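Local atomic coordinates of cysteine synthase 3 (Entamoeba histolytica, PDB entry 6KR5), a protein that probably catalyses the pyridoxal-5'-phosphate-dependent formation of L-cysteine from O-acetyl-L-serine and sulfide, as an O-acetylserine sulfhydrylase. Residues B[28-32]-B[268-273]; B[217-221]-B[256-260]. All coordinates share one frame; numbering follows the deposited sequence.

Contact 1: residues B[28-32]-B[268-273]; sequences ELHGV and AVVKYD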
loop_
_atom_site.group_PDB
_atom_site.type_symbol
_atom_site.label_atom_id
_atom_site.label_comp_id
_atom_site.label_asym_id
_atom_site.label_seq_id
_atom_site.Cartn_x
_atom_site.Cartn_y
_atom_site.Cartn_z
ATOM N N GLU B 28 11.295 13.224 3.833
ATOM C CA GLU B 28 11.909 13.769 5.042
ATOM C C GLU B 28 11.124 13.385 6.291
ATOM O O GLU B 28 9.892 13.506 6.324
ATOM C CB GLU B 28 11.975 15.293 4.964
ATOM C CG GLU B 28 12.777 15.857 3.800
ATOM C CD GLU B 28 12.643 17.376 3.680
ATOM O OE1 GLU B 28 11.690 17.951 4.247
ATOM O OE2 GLU B 28 13.501 17.992 3.007
ATOM N N LEU B 29 11.853 12.968 7.338
ATOM C CA LEU B 29 11.305 12.884 8.692
ATOM C C LEU B 29 11.412 14.243 9.380
ATOM O O LEU B 29 12.405 14.954 9.205
ATOM C CB LEU B 29 12.062 11.839 9.509
ATOM C CG LEU B 29 11.783 10.383 9.174
ATOM C CD1 LEU B 29 12.537 9.486 10.158
ATOM C CD2 LEU B 29 10.287 10.080 9.192
ATOM N N HIS B 30 10.396 14.590 10.175
ATOM C CA HIS B 30 10.397 15.862 10.902
ATOM C C HIS B 30 9.921 15.683 12.334
ATOM O O HIS B 30 10.502 16.246 13.266
ATOM C CB HIS B 30 9.509 16.898 10.206
ATOM C CG HIS B 30 9.989 17.288 8.846
ATOM N ND1 HIS B 30 11.120 18.049 8.643
ATOM C CD2 HIS B 30 9.482 17.029 7.617
ATOM C CE1 HIS B 30 11.300 18.226 7.346
ATOM N NE2 HIS B 30 10.316 17.624 6.702
ATOM N N GLY B 31 8.842 14.924 12.513
ATOM C CA GLY B 31 8.255 14.796 13.833
ATOM C C GLY B 31 9.169 14.083 14.805
ATOM O O GLY B 31 9.410 14.561 15.916
ATOM N N VAL B 32 9.707 12.931 14.394
ATOM C CA VAL B 32 10.563 12.155 15.289
ATOM C C VAL B 32 12.014 12.609 15.269
ATOM O O VAL B 32 12.810 12.102 16.066
ATOM C CB VAL B 32 10.496 10.643 14.981
ATOM C CG1 VAL B 32 9.095 10.117 15.243
ATOM C CG2 VAL B 32 10.969 10.329 13.554
ATOM N N ALA B 268 5.654 5.742 17.171
ATOM C CA ALA B 268 5.944 7.176 17.196
ATOM C C ALA B 268 5.990 7.760 15.789
ATOM O O ALA B 268 5.541 8.890 15.563
ATOM C CB ALA B 268 7.262 7.428 17.924
ATOM N N VAL B 269 6.520 7.002 14.829
ATOM C CA VAL B 269 6.624 7.496 13.461
ATOM C C VAL B 269 5.240 7.727 12.866
ATOM O O VAL B 269 4.997 8.745 12.208
ATOM C CB VAL B 269 7.457 6.511 12.623
ATOM C CG1 VAL B 269 7.398 6.875 11.146
ATOM C CG2 VAL B 269 8.888 6.530 13.127
ATOM N N VAL B 270 4.303 6.801 13.086
ATOM C CA VAL B 270 2.985 7.025 12.507
ATOM C C VAL B 270 2.268 8.165 13.236
ATOM O O VAL B 270 1.594 8.982 12.597
ATOM C CB VAL B 270 2.166 5.713 12.456
ATOM C CG1 VAL B 270 1.932 5.150 13.819
ATOM C CG2 VAL B 270 0.835 5.920 11.710
ATOM N N LYS B 271 2.459 8.302 14.550
ATOM C CA LYS B 271 1.747 9.354 15.274
ATOM C C LYS B 271 2.300 10.738 14.956
ATOM O O LYS B 271 1.532 11.705 14.843
ATOM C CB LYS B 271 1.808 9.107 16.779
ATOM C CG LYS B 271 0.887 10.039 17.575
ATOM C CD LYS B 271 0.867 9.672 19.054
ATOM C CE LYS B 271 0.035 10.669 19.843
ATOM N NZ LYS B 271 0.035 10.389 21.305
ATOM N N TYR B 272 3.627 10.868 14.833
ATOM C CA TYR B 272 4.243 12.185 14.725
ATOM C C TYR B 272 4.743 12.546 13.336
ATOM O O TYR B 272 4.973 13.735 13.075
ATOM C CB TYR B 272 5.377 12.310 15.757
ATOM C CG TYR B 272 4.808 12.152 17.152
ATOM C CD1 TYR B 272 3.838 13.031 17.612
ATOM C CD2 TYR B 272 5.184 11.104 17.976
ATOM C CE1 TYR B 272 3.281 12.889 18.866
ATOM C CE2 TYR B 272 4.630 10.958 19.251
ATOM C CZ TYR B 272 3.677 11.855 19.683
ATOM O OH TYR B 272 3.099 11.743 20.943
ATOM N N ASP B 273 4.909 11.567 12.430
ATOM C CA ASP B 273 5.183 11.863 11.031
ATOM C C ASP B 273 4.097 11.367 10.095
ATOM O O ASP B 273 4.156 11.663 8.897
ATOM C CB ASP B 273 6.545 11.283 10.608
ATOM C CG ASP B 273 7.687 12.107 11.139
ATOM O OD1 ASP B 273 8.087 13.083 10.464
ATOM O OD2 ASP B 273 8.154 11.786 12.241
HETATM O O HOH W 1 7.616 13.841 7.817
#

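Contact 2: residues B[217-221]-B[256-260]; sequences EPAES and PIKTQ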
loop_
_atom_site.group_PDB
_atom_site.type_symbol
_atom_site.label_atom_id
_atom_site.label_comp_id
_atom_site.label_asym_id
_atom_site.label_seq_id
_atom_site.Cartn_x
_atom_site.Cartn_y
_atom_site.Cartn_z
ATOM N N GLU B 217 20.008 -5.080 13.315
ATOM C CA GLU B 217 19.529 -6.408 13.664
ATOM C C GLU B 217 18.910 -6.359 15.060
ATOM O O GLU B 217 19.168 -5.425 15.820
ATOM C CB GLU B 217 20.659 -7.449 13.595
ATOM C CG GLU B 217 21.835 -7.198 14.522
ATOM C CD GLU B 217 22.883 -8.313 14.451
ATOM O OE1 GLU B 217 22.655 -9.325 13.750
ATOM O OE2 GLU B 217 23.930 -8.172 15.112
ATOM N N PRO B 218 18.084 -7.348 15.407
ATOM C CA PRO B 218 17.493 -7.347 16.754
ATOM C C PRO B 218 18.549 -7.545 17.827
ATOM O O PRO B 218 19.424 -8.411 17.719
ATOM C CB PRO B 218 16.508 -8.529 16.721
ATOM C CG PRO B 218 16.339 -8.888 15.261
ATOM C CD PRO B 218 17.645 -8.512 14.616
ATOM N N ALA B 219 18.442 -6.746 18.889
ATOM C CA ALA B 219 19.355 -6.924 20.012
ATOM C C ALA B 219 19.265 -8.331 20.583
ATOM O O ALA B 219 20.258 -8.856 21.101
ATOM C CB ALA B 219 19.064 -5.893 21.101
ATOM N N GLU B 220 18.094 -8.958 20.480
ATOM C CA GLU B 220 17.851 -10.285 21.032
ATOM C C GLU B 220 18.353 -11.418 20.140
ATOM O O GLU B 220 18.338 -12.580 20.568
ATOM C CB GLU B 220 16.349 -10.435 21.311
ATOM C CG GLU B 220 15.797 -9.441 22.352
ATOM C CD GLU B 220 15.409 -8.068 21.784
ATOM O OE1 GLU B 220 15.245 -7.949 20.552
ATOM O OE2 GLU B 220 15.278 -7.109 22.587
ATOM N N SER B 221 18.812 -11.122 18.927
ATOM C CA SER B 221 19.340 -12.146 18.016
ATOM C C SER B 221 20.412 -11.508 17.136
ATOM O O SER B 221 20.316 -11.463 15.911
ATOM C CB SER B 221 18.233 -12.779 17.183
ATOM O OG SER B 221 18.656 -14.021 16.629
ATOM N N PRO B 256 22.442 -2.936 16.904
ATOM C CA PRO B 256 21.347 -3.757 17.422
ATOM C C PRO B 256 20.242 -2.880 17.983
ATOM O O PRO B 256 20.500 -1.836 18.592
ATOM C CB PRO B 256 22.017 -4.575 18.533
ATOM C CG PRO B 256 23.110 -3.679 19.025
ATOM C CD PRO B 256 23.605 -2.920 17.812
ATOM N N ILE B 257 19.002 -3.319 17.790
ATOM C CA ILE B 257 17.828 -2.593 18.266
ATOM C C ILE B 257 16.940 -3.571 19.025
ATOM O O ILE B 257 16.624 -4.656 18.520
ATOM C CB ILE B 257 17.048 -1.930 17.109
ATOM C CG1 ILE B 257 17.875 -0.832 16.422
ATOM C CG2 ILE B 257 15.708 -1.380 17.603
ATOM C CD1 ILE B 257 18.092 0.457 17.275
ATOM N N LYS B 258 16.537 -3.191 20.238
ATOM C CA LYS B 258 15.636 -4.039 21.011
ATOM C C LYS B 258 14.264 -4.123 20.350
ATOM O O LYS B 258 13.723 -3.118 19.868
ATOM C CB LYS B 258 15.477 -3.508 22.436
ATOM C CG LYS B 258 16.746 -3.550 23.290
ATOM C CD LYS B 258 16.463 -2.908 24.638
ATOM C CE LYS B 258 17.641 -3.022 25.589
ATOM N NZ LYS B 258 17.396 -2.215 26.815
ATOM N N THR B 259 13.685 -5.326 20.383
ATOM C CA THR B 259 12.347 -5.553 19.841
ATOM C C THR B 259 11.354 -4.496 20.321
ATOM O O THR B 259 10.663 -3.868 19.510
ATOM C CB THR B 259 11.857 -6.954 20.225
ATOM O OG1 THR B 259 12.627 -7.934 19.525
ATOM C CG2 THR B 259 10.410 -7.154 19.815
ATOM N N GLN B 260 11.290 -4.259 21.639
ATOM C CA GLN B 260 10.299 -3.317 22.161
ATOM C C GLN B 260 10.558 -1.895 21.687
ATOM O O GLN B 260 9.607 -1.131 21.479
ATOM C CB GLN B 260 10.267 -3.344 23.690
ATOM C CG GLN B 260 9.886 -4.673 24.296
ATOM C CD GLN B 260 8.472 -5.096 23.981
ATOM O OE1 GLN B 260 7.576 -4.265 23.822
ATOM N NE2 GLN B 260 8.262 -6.407 23.885
HETATM O O HOH W 2 12.910 -5.805 23.599
#

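Contact 1: residues B[28-32]-B[268-273]
Asp-273 meets the backbone of His-30, Gly-31 and Val-32 because its CG is turned anti to its own carbonyl carbon (chi1 -76°), with the carboxylate rotated so that both oxygens face the loop. OD1 takes two backbone N-H groups on its syn side: His-30 N lies 2.8 Å from Asp-273 OD1 in a nearly straight bond (171° at the hydrogen), and Gly-31 N lies 2.9 Å from the same OD1, further out of the carboxylate plane. Asp-273 OD2 uses its syn lone pair for Val-32 N, 2.9 Å away, in a more bent bond of 145°. Three successive loop N-H groups thus converge on one carboxylate near the C-terminal end of the helix, which fixes its rotation and would probably stabilise its negative charge. A water adds a fourth donor, giving one hydrogen to Asp-273 OD1 and the other to Glu-28 O.

A methyl of Leu-29 lies against this carboxylate, CD2 coming to 3.8 Å from Asp-273 CG, the two side chains crossing at about a right angle. Apolar packing is left to Val-32, which lays CG1 against the helix, 4.2 Å from Val-269 CG2 and equally near Ala-268 CB. Gly-31 CA sits 3.5 Å from Tyr-272 O in a CA-H...O contact, where the backbones come closest.

The contact therefore fastens the loop following strand 26-28 to the C-terminal part of helix 259-273. Leu-29 also packs on strand 43-48, while Leu-29, Val-32 and Val-269 reach helix 279-292; Glu-28 makes backbone hydrogen bonds to the second subunit and packs on its His-15.

Contact 2: residues B[217-221]-B[256-260]
The carboxylate of Glu-220 grips both the hydroxyl and the backbone N-H of Thr-259. Glu-220 OE1 accepts twice from this one residue: Thr-259 OG1 donates over 2.8 Å to OE1 from well above the carboxylate plane, and Thr-259 N reaches the same OE1 at 3.1 Å on its syn side. A bend at chi2 (85°) folds the glutamate back toward the helix start. A water donates to Glu-220 OE2 and accepts from Gln-260 N, so a second N-H of the helix is tied to this carboxylate.

The next shell is parallel strand pairing between 212-218 and 253-257. Ile-257 N bonds to Glu-217 O at 2.9 Å, and Ala-219 N bonds to Ile-257 O at 2.8 Å, the latter with its donor 64° out of the carbonyl plane. Beside them Ala-219 CB rests 4.1 Å from Pro-256 CB. Further out, Leu-224 N and Ser-225 OG hold the carboxylate of Glu-217, Gly-233 N bonds to Thr-259 OG1, and Ile-257 packs on helix 279-292.

Lys-258, the N-cap, turns strand 253-257 into helix 259-273 within this fold-type II pyridoxal-phosphate enzyme. The carboxylate of Glu-220 lies at that helix start, where direct and water-mediated N-H donors and the helix dipole would probably stabilise its negative charge.

From the N terminus, the chain leaves strand 26-28 through residues 28-32, and contact 1 closes a loop of 235 intervening residues when helix 259-273 comes back to them. Contact 2 lies wholly within that span: strand 212-218 runs out into the turn of residues 217-221, and 34 residues later the chain returns alongside it at 256-260, strand 253-257 leading through Lys-258 into the helix. The two contacts thus use opposite ends of helix 259-273, their centres 21 Å apart and their nearest atoms about 9 Å apart. Because 26-28 and 253-257 are the outermost strands of the six-stranded mixed sheet within this chain, the helix runs from one outermost strand to the loop that follows the other.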